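Local coordinates for Slr0280 protein (PDB 5H3K), which is of unknown function but carries a domain of the phosphodiester glycosidase (NAGPA) family, consistent with a role in cleaving sugar-phosphodiester linkages, at residues Gly352-Trp355 with Trp360-Gly363. Sequence-based numbering, arbitrary orientation.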
ATOM      1  N   GLY A 352      10.937   9.638   9.295  1.00  5.28           N
ATOM      2  CA  GLY A 352       9.701  10.329   9.643  1.00  4.41           C
ATOM      3  C   GLY A 352       8.861   9.531  10.622  1.00  5.27           C
ATOM      4  O   GLY A 352       9.118   8.347  10.854  1.00  3.98           O
ATOM      5  N   ALA A 353       7.806  10.158  11.134  1.00  3.26           N
ATOM      6  CA  ALA A 353       7.064   9.617  12.264  1.00  3.87           C
ATOM      7  C   ALA A 353       6.277   8.354  11.941  1.00  2.94           C
ATOM      8  O   ALA A 353       5.590   8.279  10.925  1.00  2.54           O
ATOM      9  CB  ALA A 353       6.126  10.675  12.828  1.00  3.32           C
ATOM     10  N   VAL A 354       6.372   7.359  12.820  1.00  2.59           N
ATOM     11  CA  VAL A 354       5.507   6.181  12.731  1.00  3.16           C
ATOM     12  C   VAL A 354       5.216   5.756  14.155  1.00  3.83           C
ATOM     13  O   VAL A 354       6.147   5.429  14.897  1.00  4.81           O
ATOM     14  CB  VAL A 354       6.195   4.979  12.022  1.00  3.74           C
ATOM     15  CG1 VAL A 354       5.272   3.773  12.029  1.00  5.37           C
ATOM     16  CG2 VAL A 354       6.627   5.305  10.578  1.00  5.12           C
ATOM     17  N   TRP A 355       3.948   5.762  14.561  1.00  5.02           N
ATOM     18  CA  TRP A 355       3.618   5.274  15.910  1.00  4.08           C
ATOM     19  C   TRP A 355       2.259   4.577  16.004  1.00  4.64           C
ATOM     20  O   TRP A 355       1.330   4.880  15.244  1.00  2.96           O
ATOM     21  CB  TRP A 355       3.761   6.387  16.970  1.00  4.90           C
ATOM     22  CG  TRP A 355       2.658   7.445  17.089  1.00  5.43           C
ATOM     23  CD1 TRP A 355       1.673   7.502  18.039  1.00  4.29           C
ATOM     24  CD2 TRP A 355       2.492   8.627  16.277  1.00  5.13           C
ATOM     25  NE1 TRP A 355       0.900   8.631  17.863  1.00  4.90           N
ATOM     26  CE2 TRP A 355       1.378   9.329  16.797  1.00  4.19           C
ATOM     27  CE3 TRP A 355       3.169   9.140  15.167  1.00  5.32           C
ATOM     28  CZ2 TRP A 355       0.933  10.534  16.232  1.00  4.40           C
ATOM     29  CZ3 TRP A 355       2.718  10.321  14.605  1.00  4.44           C
ATOM     30  CH2 TRP A 355       1.611  11.013  15.139  1.00  5.20           C
ATOM     31  N   TRP A 360       6.337   4.346  19.704  1.00  8.64           N
ATOM     32  CA  TRP A 360       6.978   5.051  18.595  1.00  6.67           C
ATOM     33  C   TRP A 360       7.989   4.182  17.868  1.00  7.46           C
ATOM     34  O   TRP A 360       9.056   3.861  18.396  1.00 10.60           O
ATOM     35  CB  TRP A 360       7.630   6.341  19.101  1.00  8.29           C
ATOM     36  CG  TRP A 360       6.594   7.353  19.453  1.00 10.75           C
ATOM     37  CD1 TRP A 360       5.795   7.357  20.560  1.00 11.94           C
ATOM     38  CD2 TRP A 360       6.206   8.491  18.670  1.00  7.56           C
ATOM     39  NE1 TRP A 360       4.936   8.438  20.517  1.00 14.28           N
ATOM     40  CE2 TRP A 360       5.172   9.150  19.371  1.00 10.75           C
ATOM     41  CE3 TRP A 360       6.629   9.010  17.444  1.00  7.15           C
ATOM     42  CZ2 TRP A 360       4.556  10.316  18.883  1.00  9.40           C
ATOM     43  CZ3 TRP A 360       6.024  10.169  16.967  1.00  5.63           C
ATOM     44  CH2 TRP A 360       5.008  10.810  17.684  1.00  8.15           C
ATOM     45  N   ARG A 361       7.642   3.800  16.649  1.00  5.14           N
ATOM     46  CA  ARG A 361       8.517   2.972  15.829  1.00  5.02           C
ATOM     47  C   ARG A 361       9.589   3.833  15.156  1.00  6.44           C
ATOM     48  O   ARG A 361      10.712   3.376  14.936  1.00  7.04           O
ATOM     49  CB  ARG A 361       7.697   2.233  14.775  1.00  6.21           C
ATOM     50  CG  ARG A 361       6.602   1.326  15.345  1.00 16.35           C
ATOM     51  CD  ARG A 361       7.164   0.035  15.945  1.00 18.67           C
ATOM     52  NE  ARG A 361       8.041  -0.703  15.029  1.00 18.05           N
ATOM     53  CZ  ARG A 361       7.647  -1.703  14.235  1.00 24.71           C
ATOM     54  NH1 ARG A 361       6.372  -2.090  14.207  1.00 28.62           N
ATOM     55  NH2 ARG A 361       8.532  -2.316  13.451  1.00 21.31           N
ATOM     56  N   SER A 362       9.233   5.072  14.824  1.00  4.77           N
ATOM     57  CA  SER A 362      10.153   5.998  14.174  1.00  5.12           C
ATOM     58  C   SER A 362       9.733   7.423  14.510  1.00  4.79           C
ATOM     59  O   SER A 362       8.549   7.715  14.560  1.00  4.67           O
ATOM     60  CB  SER A 362      10.130   5.773  12.665  1.00  6.55           C
ATOM     61  OG  SER A 362      11.181   6.510  12.055  1.00  9.81           O
ATOM     62  N   GLY A 363      10.680   8.308  14.784  1.00  4.39           N
ATOM     63  CA  GLY A 363      10.309   9.648  15.216  1.00  4.49           C
ATOM     64  C   GLY A 363      10.087  10.616  14.066  1.00  5.06           C
ATOM     65  O   GLY A 363      10.569  10.379  12.955  1.00  5.33           O
TER
HETATM   66  O   HOH W   1      12.286   8.936  11.629  1.00  5.28           O
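W355 and W360 stack their indole rings in an offset, nearly parallel arrangement: the five-membered ring of W355 lies over the six-membered ring of W360, centroids 4.1 Å apart and planes at 9°. W355 CB adds a CH-pi contact over the five-membered ring of W360, while CE3 of W355 comes within 3.5 Å of W360 CZ3. A chi1 of 78° swings the W355 indole alongside that of W360, and W355 NE1 is hydrogen-bonded to F495 O. Replacing W355 with an alanine is likely to strip the W360 ring of its stacking partner and F495 O of this donor. The backbone forms a beta hairpin of strands 354-356 and 359-362 interrupted by a classic bulge, R361 and S362 both facing V354. Accordingly V354 O accepts two N-H groups, from R361 N at 2.8 Å and from S362 N at 3.1 Å, the latter on a lone pair. V354 N returns a nearly straight bond to S362 O (2.8 Å, 165°). On the opposite face from the indoles, V354 CG2 packs on S362 CB. A water bridges G352 N (2.8 Å), S362 OG and G363 O, joining the loop residues that flank the two strands.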